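Local coordinates for chromosome-partitioning protein Spo0J (Thermus thermophilus HB27, PDB 1VZ0) that binds the plasmid centromere-like site parS, stimulates the ATPase Soj, and probably takes part in partitioning the chromosome, at residues C[61-66]-C[90-95]. Sequence-based numbering, arbitrary orientation.
Sequences QPLLVR and QEVPAV
Leu63 and Val65 bond through their backbones to Pro93 and Val95, pairing 61-66 with 90-95 as parallel neighbours in the sheet of the ParB N-terminal domain. Leu63 gives its N-H to Pro93 O in a long, weak bond and takes Val95 N on its own O at 3.2 Å. This second bond is bent, 138° at the hydrogen. Val65 N then reaches Val95 O at 3.1 Å and almost straight, 169°. Leu63 and Val65 thus bracket Val95, the alternation expected of parallel strands, and a backbone bond between Val65 and Lys97 continues the pairing. Pro93, having no N-H, takes part in this ladder as an acceptor alone, through its O.

The apolar contacts fall on two faces. On the face of Leu63 and Ala94, Leu63 has CG anti to its carbonyl carbon (chi1 -67°), which sets CG beside the backbone N, on the side of Pro93 O; from there CD1 continues to Val92 CG2 at 3.8 Å. Val65 CG2 passes 4.3 Å from Ala94 CB; the small methyl of Ala94 suits a buried position where Leu26 of the second subunit also packs. On the face of Leu64 and Val95, Val95 CG2 touches Pro62 CB at 4.1 Å, a compact branched side chain against a rigid ring.

Val65 CG2 also lies against Val95 O, at 3.4 Å, the same oxygen that takes Val65 N.

Strand 71-76 flanks 63-68 on its other edge, while Glu91 to Ala94 pair antiparallel with a strand of the second subunit. Backbone groups thus join strands on both edges of 91-95, so that the sheet crosses the interface, while hydrocarbon side chains meet on its faces.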
loop_
_atom_site.group_PDB
_atom_site.type_symbol
_atom_site.label_atom_id
_atom_site.label_comp_id
_atom_site.label_asym_id
_atom_site.label_seq_id
_atom_site.Cartn_x
_atom_site.Cartn_y
_atom_site.Cartn_z
ATOM N N GLN C 61 20.507 6.637 -4.143
ATOM C CA GLN C 61 20.763 7.314 -2.885
ATOM C C GLN C 61 21.262 6.330 -1.845
ATOM O O GLN C 61 21.011 5.131 -1.936
ATOM C CB GLN C 61 19.501 8.022 -2.390
ATOM C CG GLN C 61 19.181 9.284 -3.177
ATOM C CD GLN C 61 20.378 10.229 -3.288
ATOM O OE1 GLN C 61 21.371 9.923 -3.956
ATOM N NE2 GLN C 61 20.290 11.379 -2.626
ATOM N N PRO C 62 21.980 6.831 -0.835
ATOM C CA PRO C 62 22.544 6.020 0.245
ATOM C C PRO C 62 21.555 5.121 0.968
ATOM O O PRO C 62 20.378 5.448 1.092
ATOM C CB PRO C 62 23.124 7.067 1.191
ATOM C CG PRO C 62 23.455 8.200 0.291
ATOM C CD PRO C 62 22.256 8.259 -0.607
ATOM N N LEU C 63 22.046 3.974 1.422
ATOM C CA LEU C 63 21.242 3.050 2.205
ATOM C C LEU C 63 21.499 3.542 3.622
ATOM O O LEU C 63 22.457 4.272 3.856
ATOM C CB LEU C 63 21.760 1.619 2.087
ATOM C CG LEU C 63 21.664 0.897 0.748
ATOM C CD1 LEU C 63 22.274 -0.495 0.880
ATOM C CD2 LEU C 63 20.207 0.807 0.322
ATOM N N LEU C 64 20.656 3.164 4.568
ATOM C CA LEU C 64 20.876 3.583 5.939
ATOM C C LEU C 64 21.116 2.302 6.718
ATOM O O LEU C 64 20.281 1.396 6.708
ATOM C CB LEU C 64 19.655 4.327 6.480
ATOM C CG LEU C 64 19.898 5.234 7.695
ATOM C CD1 LEU C 64 18.589 5.876 8.114
ATOM C CD2 LEU C 64 20.479 4.436 8.850
ATOM N N VAL C 65 22.261 2.222 7.385
ATOM C CA VAL C 65 22.601 1.026 8.141
ATOM C C VAL C 65 23.102 1.315 9.550
ATOM O O VAL C 65 23.368 2.465 9.913
ATOM C CB VAL C 65 23.687 0.222 7.409
ATOM C CG1 VAL C 65 23.242 -0.061 5.985
ATOM C CG2 VAL C 65 24.998 1.000 7.397
ATOM N N ARG C 66 23.210 0.259 10.344
ATOM C CA ARG C 66 23.727 0.373 11.699
ATOM C C ARG C 66 24.725 -0.761 11.895
ATOM O O ARG C 66 24.624 -1.811 11.250
ATOM C CB ARG C 66 22.608 0.272 12.741
ATOM C CG ARG C 66 21.995 -1.111 12.912
ATOM C CD ARG C 66 21.098 -1.130 14.147
ATOM N NE ARG C 66 20.552 -2.453 14.422
ATOM C CZ ARG C 66 20.070 -2.824 15.604
ATOM N NH1 ARG C 66 19.591 -4.050 15.770
ATOM N NH2 ARG C 66 20.077 -1.970 16.627
ATOM N N GLN C 90 28.914 -5.366 -5.803
ATOM C CA GLN C 90 29.781 -5.877 -4.740
ATOM C C GLN C 90 29.866 -4.886 -3.595
ATOM O O GLN C 90 30.079 -5.258 -2.442
ATOM C CB GLN C 90 31.194 -6.145 -5.270
ATOM C CG GLN C 90 31.388 -7.532 -5.858
ATOM C CD GLN C 90 30.496 -7.786 -7.050
ATOM O OE1 GLN C 90 30.651 -7.162 -8.103
ATOM N NE2 GLN C 90 29.548 -8.703 -6.891
ATOM N N GLU C 91 29.705 -3.614 -3.922
ATOM C CA GLU C 91 29.762 -2.577 -2.913
ATOM C C GLU C 91 28.713 -1.515 -3.186
ATOM O O GLU C 91 28.346 -1.267 -4.332
ATOM C CB GLU C 91 31.153 -1.954 -2.886
ATOM C CG GLU C 91 32.241 -2.918 -2.443
ATOM C CD GLU C 91 33.624 -2.305 -2.520
ATOM O OE1 GLU C 91 34.601 -2.982 -2.130
ATOM O OE2 GLU C 91 33.731 -1.147 -2.976
ATOM N N VAL C 92 28.228 -0.893 -2.120
ATOM C CA VAL C 92 27.212 0.143 -2.237
ATOM C C VAL C 92 27.493 1.254 -1.242
ATOM O O VAL C 92 28.102 1.028 -0.199
ATOM C CB VAL C 92 25.800 -0.411 -1.935
ATOM C CG1 VAL C 92 25.418 -1.465 -2.959
ATOM C CG2 VAL C 92 25.766 -1.000 -0.535
ATOM N N PRO C 93 27.056 2.478 -1.555
ATOM C CA PRO C 93 27.268 3.617 -0.662
ATOM C C PRO C 93 26.305 3.515 0.513
ATOM O O PRO C 93 25.140 3.146 0.341
ATOM C CB PRO C 93 26.963 4.808 -1.557
ATOM C CG PRO C 93 25.872 4.281 -2.422
ATOM C CD PRO C 93 26.384 2.908 -2.795
ATOM N N ALA C 94 26.782 3.843 1.706
ATOM C CA ALA C 94 25.933 3.756 2.880
ATOM C C ALA C 94 26.302 4.758 3.956
ATOM O O ALA C 94 27.323 5.445 3.879
ATOM C CB ALA C 94 25.994 2.347 3.452
ATOM N N VAL C 95 25.441 4.839 4.960
ATOM C CA VAL C 95 25.656 5.720 6.090
ATOM C C VAL C 95 25.491 4.896 7.350
ATOM O O VAL C 95 24.406 4.386 7.621
ATOM C CB VAL C 95 24.641 6.858 6.118
ATOM C CG1 VAL C 95 24.809 7.661 7.399
ATOM C CG2 VAL C 95 24.836 7.746 4.902
#